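Local coordinates for protein putative leucoanthocyanidin reductase 1 (Vitis vinifera, PDB 3I6I) that probably reduces leucoanthocyanidins to flavan-3-ols in flavonoid biosynthesis, using NADPH held on a Rossmann fold of the short-chain dehydrogenase/reductase type, at residues F120-D128 with C281-D292; T251-A259 with A270-I278. All coordinates share one frame; numbering follows the deposited sequence.

How the interactions relate
From the N terminus the chain first builds the parallel Rossmann sheet, and strand 114-116 of that sheet leads into the loop 120-128 beside the cofactor. Its partner, 281-292, follows only after 152 further residues, so interaction 1 closes a long loop. Interaction 2 is nested within it: helix 252-260 turns back after a short connection and packs against helix 266-277, closing a hairpin of helices. The two contacts touch through a probable hydrogen bond from Cys281 N to Asp275 O and through Ile276 packed on His122. Interaction 1 thus joins the loop beyond strand 114-116 to the segment leading into strand 292-294, while interaction 2 pairs two helices, the second of which leads towards that segment.

Interaction 1 (F120-D128 with C281-D292); sequences FGHDVNRAD and CQVNFSIDGPED. With NDP (NADPH dihydro-nicotinamide-adenine-dinucleotide phosphate), chain B; ACY (acetic acid), chain C.
With CG anti to its carbonyl carbon (chi1 -70°) and the chain extended from there to NE, Arg126 reaches over Phe285, whose own chi1 of 59° sets CG between the backbone N and the carbonyl carbon and turns the ring beneath it. Arg126 CD sits 3.6 Å from the centroid of the Phe285 ring, a CH-pi contact, and the guanidinium lies almost parallel to the ring. Beyond it, Arg126 grips Asp292 end-on: NH1 to OD1 and NH2 to OD2, both 3.0 Å, the oxygens near the guanidinium plane but met from above the carboxylate plane. Arg126 NH1 also bridges to Asp123 OD2 at 2.7 Å; the two carboxylates share one cation, which probably offsets their mutual repulsion. Asp292 OD1 is also hydrogen-bonded to His220. Nearer the cofactor, Cys281 SG makes a sulfur-aromatic contact over one face of the His122 ring, 3.9 Å from its centroid, and the methyl of an acetic acid molecule, probably from the crystallisation liquor, covers the other; both sit off-centre, towards the rim. The acid's OXT accepts from His122 N at 3.0 Å. The arrangement belongs to the loop after strand 114-116 of the Rossmann sheet, where Phe120 and Gly121 line the NADPH pocket.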
# COMPACT_ATOMS: atom_id res chain seq x y z
N PHE A 120 1.73 -2.64 -1.94
CA PHE A 120 0.70 -1.67 -1.57
C PHE A 120 0.69 -0.44 -2.43
O PHE A 120 0.37 0.64 -1.95
CB PHE A 120 0.72 -1.34 -0.05
CG PHE A 120 0.52 -2.57 0.79
CD1 PHE A 120 1.60 -3.23 1.33
CD2 PHE A 120 -0.76 -3.14 0.95
CE1 PHE A 120 1.43 -4.41 2.05
CE2 PHE A 120 -0.93 -4.33 1.66
CZ PHE A 120 0.16 -4.99 2.20
N GLY A 121 1.01 -0.60 -3.72
CA GLY A 121 0.83 0.49 -4.67
C GLY A 121 0.67 -0.04 -6.09
O GLY A 121 -0.31 -0.74 -6.39
N HIS A 122 1.64 0.25 -6.96
CA HIS A 122 1.54 -0.14 -8.38
C HIS A 122 2.12 -1.49 -8.66
O HIS A 122 2.73 -2.16 -7.77
CB HIS A 122 2.20 0.93 -9.26
CG HIS A 122 1.71 2.31 -8.99
ND1 HIS A 122 2.47 3.44 -9.19
CD2 HIS A 122 0.50 2.74 -8.52
CE1 HIS A 122 1.76 4.51 -8.86
NE2 HIS A 122 0.56 4.10 -8.44
N ASP A 123 2.00 -1.94 -9.91
CA ASP A 123 2.64 -3.23 -10.25
C ASP A 123 4.08 -2.90 -10.64
O ASP A 123 4.32 -2.35 -11.71
CB ASP A 123 1.91 -3.90 -11.42
CG ASP A 123 2.56 -5.22 -11.83
OD1 ASP A 123 3.77 -5.41 -11.60
OD2 ASP A 123 1.85 -6.09 -12.36
N VAL A 124 5.01 -3.13 -9.72
CA VAL A 124 6.37 -2.67 -9.91
C VAL A 124 7.06 -3.34 -11.10
O VAL A 124 8.06 -2.83 -11.63
CB VAL A 124 7.21 -2.84 -8.63
CG1 VAL A 124 6.51 -2.15 -7.45
CG2 VAL A 124 7.46 -4.32 -8.32
N ASN A 125 6.55 -4.51 -11.51
CA ASN A 125 7.05 -5.15 -12.71
C ASN A 125 6.54 -4.65 -14.04
O ASN A 125 7.15 -4.94 -15.06
CB ASN A 125 6.98 -6.70 -12.61
CG ASN A 125 8.24 -7.28 -11.97
OD1 ASN A 125 8.20 -8.30 -11.26
ND2 ASN A 125 9.37 -6.63 -12.21
N ARG A 126 5.47 -3.85 -14.06
CA ARG A 126 4.97 -3.26 -15.26
C ARG A 126 5.29 -1.76 -15.35
O ARG A 126 5.46 -1.23 -16.43
CB ARG A 126 3.46 -3.40 -15.32
CG ARG A 126 3.03 -4.83 -15.56
CD ARG A 126 1.56 -4.93 -15.69
NE ARG A 126 1.14 -6.16 -16.37
CZ ARG A 126 0.66 -7.22 -15.74
NH1 ARG A 126 0.54 -7.23 -14.42
NH2 ARG A 126 0.27 -8.26 -16.46
N ALA A 127 5.27 -1.10 -14.21
CA ALA A 127 5.41 0.39 -14.18
C ALA A 127 6.88 0.78 -14.32
O ALA A 127 7.75 0.11 -13.77
CB ALA A 127 4.86 0.93 -12.88
N ASP A 128 7.12 1.93 -14.95
CA ASP A 128 8.46 2.40 -15.25
C ASP A 128 8.58 3.90 -14.87
O ASP A 128 8.77 4.76 -15.75
CB ASP A 128 8.70 2.15 -16.74
CG ASP A 128 10.06 2.57 -17.22
OD1 ASP A 128 11.03 2.49 -16.44
OD2 ASP A 128 10.15 3.02 -18.40
N CYS A 281 0.05 4.78 -15.52
CA CYS A 281 0.63 3.48 -15.08
C CYS A 281 -0.36 2.51 -14.38
O CYS A 281 -0.14 1.29 -14.37
CB CYS A 281 1.88 3.71 -14.20
SG CYS A 281 1.53 4.26 -12.56
N GLN A 282 -1.43 3.02 -13.77
CA GLN A 282 -2.39 2.18 -13.05
C GLN A 282 -3.40 1.52 -13.98
O GLN A 282 -4.04 0.51 -13.61
CB GLN A 282 -3.15 2.97 -12.01
CG GLN A 282 -2.27 3.60 -10.96
CD GLN A 282 -3.00 4.19 -9.75
OE1 GLN A 282 -2.35 4.68 -8.79
NE2 GLN A 282 -4.30 4.16 -9.76
N VAL A 283 -3.62 2.12 -15.14
CA VAL A 283 -4.72 1.69 -16.01
C VAL A 283 -4.31 1.12 -17.38
O VAL A 283 -5.17 0.68 -18.13
CB VAL A 283 -5.70 2.83 -16.25
CG1 VAL A 283 -6.34 3.28 -14.91
CG2 VAL A 283 -4.99 4.01 -16.95
N ASN A 284 -3.02 1.14 -17.72
CA ASN A 284 -2.58 0.86 -19.06
C ASN A 284 -2.23 -0.59 -19.39
O ASN A 284 -1.55 -0.83 -20.38
CB ASN A 284 -1.44 1.80 -19.45
CG ASN A 284 -0.19 1.51 -18.71
OD1 ASN A 284 -0.14 0.59 -17.89
ND2 ASN A 284 0.84 2.30 -18.97
N PHE A 285 -2.66 -1.52 -18.56
CA PHE A 285 -2.42 -2.93 -18.79
C PHE A 285 -3.65 -3.75 -18.45
O PHE A 285 -4.47 -3.36 -17.61
CB PHE A 285 -1.23 -3.48 -17.95
CG PHE A 285 -1.39 -3.33 -16.44
CD1 PHE A 285 -1.10 -2.11 -15.79
CD2 PHE A 285 -1.81 -4.38 -15.65
CE1 PHE A 285 -1.25 -1.99 -14.41
CE2 PHE A 285 -1.94 -4.27 -14.27
CZ PHE A 285 -1.64 -3.07 -13.65
N SER A 286 -3.75 -4.89 -19.11
CA SER A 286 -4.77 -5.87 -18.86
C SER A 286 -4.43 -6.75 -17.67
O SER A 286 -3.27 -7.10 -17.44
CB SER A 286 -4.96 -6.76 -20.09
OG SER A 286 -5.93 -7.74 -19.80
N ILE A 287 -5.48 -7.15 -16.95
CA ILE A 287 -5.33 -8.09 -15.82
C ILE A 287 -5.98 -9.48 -16.13
O ILE A 287 -6.17 -10.30 -15.24
CB ILE A 287 -5.82 -7.47 -14.51
CG1 ILE A 287 -7.22 -6.93 -14.58
CG2 ILE A 287 -4.89 -6.30 -14.01
CD1 ILE A 287 -7.62 -6.35 -13.28
N ASP A 288 -6.19 -9.76 -17.41
CA ASP A 288 -6.82 -10.99 -17.88
C ASP A 288 -5.88 -12.20 -17.85
O ASP A 288 -6.34 -13.33 -18.07
CB ASP A 288 -7.32 -10.80 -19.30
N GLY A 289 -4.59 -11.98 -17.64
CA GLY A 289 -3.63 -13.09 -17.63
C GLY A 289 -3.66 -13.95 -16.38
O GLY A 289 -4.21 -13.55 -15.34
N PRO A 290 -3.01 -15.12 -16.46
CA PRO A 290 -3.09 -16.13 -15.41
C PRO A 290 -2.37 -15.81 -14.10
O PRO A 290 -2.64 -16.48 -13.13
CB PRO A 290 -2.49 -17.37 -16.06
CG PRO A 290 -1.57 -16.87 -17.07
CD PRO A 290 -2.09 -15.52 -17.53
N GLU A 291 -1.50 -14.81 -14.06
CA GLU A 291 -0.82 -14.45 -12.83
C GLU A 291 -1.39 -13.21 -12.15
O GLU A 291 -0.86 -12.76 -11.15
CB GLU A 291 0.69 -14.29 -13.12
CG GLU A 291 1.34 -15.56 -13.69
CD GLU A 291 2.85 -15.57 -13.55
OE1 GLU A 291 3.36 -15.51 -12.41
OE2 GLU A 291 3.55 -15.65 -14.59
N ASP A 292 -2.45 -12.63 -12.73
CA ASP A 292 -3.05 -11.38 -12.22
C ASP A 292 -4.51 -11.65 -11.84
O ASP A 292 -5.20 -12.34 -12.58
CB ASP A 292 -3.01 -10.29 -13.28
CG ASP A 292 -1.62 -9.97 -13.73
OD1 ASP A 292 -0.86 -9.46 -12.89
OD2 ASP A 292 -1.31 -10.22 -14.92
PA NDP B . 5.49 3.84 7.25
O1A NDP B . 6.81 4.57 7.27
O2A NDP B . 4.13 4.70 7.62
O5B NDP B . 5.42 2.55 8.20
C5B NDP B . 6.47 1.63 8.20
C4B NDP B . 6.32 0.64 9.29
O4B NDP B . 7.48 -0.25 9.07
C3B NDP B . 6.52 1.28 10.69
O3B NDP B . 5.71 0.61 11.70
C2B NDP B . 8.00 1.04 10.97
O2B NDP B . 8.23 0.97 12.38
C1B NDP B . 8.16 -0.36 10.38
N9A NDP B . 9.53 -0.80 10.11
C8A NDP B . 10.39 -0.19 9.29
N7A NDP B . 11.53 -0.89 9.26
C5A NDP B . 11.38 -1.95 10.06
C6A NDP B . 12.22 -3.01 10.42
N6A NDP B . 13.46 -3.10 9.92
N1A NDP B . 11.77 -3.94 11.28
C2A NDP B . 10.53 -3.86 11.76
N3A NDP B . 9.69 -2.88 11.43
C4A NDP B . 10.11 -1.91 10.59
O3 NDP B . 5.28 3.26 5.77
PN NDP B . 4.03 3.42 4.74
O1N NDP B . 2.68 3.01 5.20
O2N NDP B . 4.21 4.88 4.17
O5D NDP B . 4.60 2.47 3.53
C5D NDP B . 4.33 1.06 3.54
C4D NDP B . 4.32 0.55 2.13
O4D NDP B . 3.12 1.14 1.56
C3D NDP B . 5.48 0.99 1.27
O3D NDP B . 5.77 -0.05 0.34
C2D NDP B . 4.89 2.17 0.51
O2D NDP B . 5.51 2.21 -0.76
C1D NDP B . 3.43 1.77 0.33
N1N NDP B . 2.44 2.90 0.33
C2N NDP B . 1.37 2.95 -0.59
C3N NDP B . 0.73 4.10 -0.82
C7N NDP B . -0.45 4.14 -1.81
O7N NDP B . -0.85 3.10 -2.36
N7N NDP B . -1.06 5.30 -1.96
C4N NDP B . 1.18 5.37 -0.08
C5N NDP B . 1.89 5.03 1.22
C6N NDP B . 2.42 3.83 1.41
P2B NDP B . 9.13 2.18 13.11
O1X NDP B . 8.37 3.46 13.07
O2X NDP B . 9.45 1.58 14.55
O3X NDP B . 10.48 2.27 12.29
C ACY C . 3.68 3.01 -5.14
O ACY C . 3.78 2.95 -3.89
OXT ACY C . 3.87 2.04 -5.92
CH3 ACY C . 3.27 4.35 -5.71
O HOH W 1 1.19 -0.29 -12.16
O HOH W 2 -0.58 -7.27 -19.44

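Interaction 2 (T251-A259 with A270-I278); sequences TEDDLLAAA and AAFTHDIFI
Glu252 meets His274 at the start of an antiparallel helix pair, 252-259 against 270-277, which follows a capping box of Thr251 and Asp254; the axes approach to 8.4 Å with 151° between their directions. The extended Glu252 side chain runs out to the imidazole edge. His274 has CG anti to the backbone N (chi1 177°), which carries its ring across to Glu252 and Leu256. His274 NE2 donates to Glu252 OE2 at 2.9 Å in a nearly straight bond, in the plane of the imidazole but on the anti side of the carboxylate and tilted 23° from its plane. Ile278 CG2 packs against Glu252 CD. One turn on, Leu255 fills the groove between the helices, its CD1 against His274 CA and Ile278 CG1 and its CD2 4.0 Å from Thr273 CG2. Leu256 makes a CH-pi contact, with CD2 over the centre of the His274 ring, 3.6 Å from the centroid. Replacing His274 with an alanine would probably strip Glu252 OE2 of this donor and open a gap under the Leu256 methyl. Further along, small residues let the backbones close in: Ala258 CB rests 3.7 Å from Ala270 CB, and Ala259 N lies 3.7 Å from the same Ala270 CB.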
# COMPACT_ATOMS: atom_id res chain seq x y z
N THR A 251 2.40 20.94 -15.14
CA THR A 251 2.81 20.27 -16.33
C THR A 251 3.64 19.00 -16.00
O THR A 251 4.16 18.83 -14.89
CB THR A 251 3.68 21.18 -17.23
OG1 THR A 251 4.90 21.53 -16.55
CG2 THR A 251 2.93 22.46 -17.73
N GLU A 252 3.79 18.16 -17.00
CA GLU A 252 4.69 17.01 -16.92
C GLU A 252 6.12 17.49 -16.55
O GLU A 252 6.79 16.89 -15.72
CB GLU A 252 4.74 16.25 -18.24
CG GLU A 252 5.96 15.33 -18.38
CD GLU A 252 5.84 14.39 -19.58
OE1 GLU A 252 5.29 14.86 -20.59
OE2 GLU A 252 6.33 13.23 -19.56
N ASP A 253 6.57 18.56 -17.17
CA ASP A 253 7.93 19.02 -16.93
C ASP A 253 8.10 19.55 -15.50
O ASP A 253 9.20 19.40 -14.92
CB ASP A 253 8.39 20.01 -18.00
CG ASP A 253 9.09 19.30 -19.20
OD1 ASP A 253 9.03 18.03 -19.35
OD2 ASP A 253 9.71 20.00 -20.00
N ASP A 254 7.05 20.17 -14.95
CA ASP A 254 7.04 20.54 -13.51
C ASP A 254 7.33 19.32 -12.63
O ASP A 254 8.18 19.35 -11.76
CB ASP A 254 5.71 21.17 -13.08
CG ASP A 254 5.42 22.56 -13.74
OD1 ASP A 254 6.38 23.27 -14.14
OD2 ASP A 254 4.20 22.96 -13.80
N LEU A 255 6.64 18.22 -12.88
CA LEU A 255 6.83 17.02 -12.07
C LEU A 255 8.20 16.41 -12.32
O LEU A 255 8.81 15.95 -11.38
CB LEU A 255 5.72 16.03 -12.35
CG LEU A 255 4.29 16.41 -12.00
CD1 LEU A 255 3.28 15.34 -12.61
CD2 LEU A 255 4.12 16.52 -10.47
N LEU A 256 8.68 16.39 -13.56
CA LEU A 256 9.99 15.85 -13.84
C LEU A 256 11.07 16.69 -13.17
O LEU A 256 12.03 16.14 -12.69
CB LEU A 256 10.22 15.71 -15.35
CG LEU A 256 9.34 14.67 -16.04
CD1 LEU A 256 9.64 14.69 -17.56
CD2 LEU A 256 9.59 13.27 -15.45
N ALA A 257 10.89 18.02 -13.14
CA ALA A 257 11.87 18.88 -12.45
C ALA A 257 11.92 18.49 -10.99
O ALA A 257 12.99 18.41 -10.41
CB ALA A 257 11.46 20.39 -12.59
N ALA A 258 10.78 18.31 -10.37
CA ALA A 258 10.69 18.02 -8.93
C ALA A 258 11.36 16.67 -8.65
O ALA A 258 12.19 16.53 -7.73
CB ALA A 258 9.24 18.00 -8.46
N ALA A 259 11.03 15.69 -9.48
CA ALA A 259 11.70 14.37 -9.39
C ALA A 259 13.22 14.44 -9.56
O ALA A 259 13.95 13.78 -8.83
CB ALA A 259 11.09 13.38 -10.38
N ALA A 270 6.96 12.84 -6.41
CA ALA A 270 6.84 13.48 -7.71
C ALA A 270 6.92 12.48 -8.89
O ALA A 270 6.15 12.49 -9.85
CB ALA A 270 7.89 14.60 -7.85
N ALA A 271 7.90 11.58 -8.81
CA ALA A 271 8.08 10.55 -9.84
C ALA A 271 6.84 9.65 -9.96
O ALA A 271 6.38 9.35 -11.05
CB ALA A 271 9.32 9.72 -9.48
N PHE A 272 6.27 9.23 -8.83
CA PHE A 272 5.05 8.38 -8.90
C PHE A 272 3.81 9.15 -9.39
O PHE A 272 3.01 8.60 -10.13
CB PHE A 272 4.75 7.77 -7.55
CG PHE A 272 5.81 6.81 -7.06
CD1 PHE A 272 6.58 6.02 -7.91
CD2 PHE A 272 6.02 6.69 -5.71
CE1 PHE A 272 7.53 5.15 -7.40
CE2 PHE A 272 6.95 5.80 -5.20
CZ PHE A 272 7.70 5.03 -6.06
N THR A 273 3.70 10.44 -9.01
CA THR A 273 2.65 11.33 -9.57
C THR A 273 2.71 11.39 -11.09
O THR A 273 1.69 11.32 -11.79
CB THR A 273 2.75 12.76 -8.94
OG1 THR A 273 2.65 12.66 -7.50
CG2 THR A 273 1.58 13.66 -9.41
N HIS A 274 3.90 11.58 -11.64
CA HIS A 274 4.13 11.57 -13.08
C HIS A 274 3.71 10.24 -13.70
O HIS A 274 2.98 10.20 -14.71
CB HIS A 274 5.60 11.85 -13.36
CG HIS A 274 5.98 11.78 -14.79
ND1 HIS A 274 6.57 10.68 -15.36
CD2 HIS A 274 5.94 12.73 -15.76
CE1 HIS A 274 6.80 10.93 -16.64
NE2 HIS A 274 6.42 12.16 -16.91
N ASP A 275 4.13 9.14 -13.10
CA ASP A 275 3.81 7.83 -13.63
C ASP A 275 2.29 7.61 -13.71
O ASP A 275 1.79 7.08 -14.72
CB ASP A 275 4.49 6.72 -12.81
CG ASP A 275 4.81 5.46 -13.64
OD1 ASP A 275 4.76 5.45 -14.93
OD2 ASP A 275 5.13 4.45 -12.97
N ILE A 276 1.59 7.97 -12.65
CA ILE A 276 0.14 7.80 -12.55
C ILE A 276 -0.59 8.73 -13.47
O ILE A 276 -1.39 8.26 -14.29
CB ILE A 276 -0.37 7.98 -11.14
CG1 ILE A 276 0.27 7.01 -10.15
CG2 ILE A 276 -1.93 7.99 -11.10
CD1 ILE A 276 0.08 7.45 -8.67
N PHE A 277 -0.34 10.04 -13.32
CA PHE A 277 -1.22 11.06 -13.91
C PHE A 277 -0.78 11.60 -15.26
O PHE A 277 -1.58 12.24 -15.96
CB PHE A 277 -1.47 12.17 -12.91
CG PHE A 277 -2.23 11.71 -11.71
CD1 PHE A 277 -3.57 11.35 -11.81
CD2 PHE A 277 -1.62 11.54 -10.50
CE1 PHE A 277 -4.26 10.88 -10.72
CE2 PHE A 277 -2.30 11.05 -9.40
CZ PHE A 277 -3.64 10.75 -9.50
N ILE A 278 0.46 11.35 -15.63
CA ILE A 278 0.94 11.61 -16.99
C ILE A 278 0.96 10.34 -17.83
O ILE A 278 0.44 10.33 -18.94
CB ILE A 278 2.31 12.34 -17.01
CG1 ILE A 278 2.23 13.67 -16.25
CG2 ILE A 278 2.87 12.51 -18.43
CD1 ILE A 278 1.19 14.71 -16.70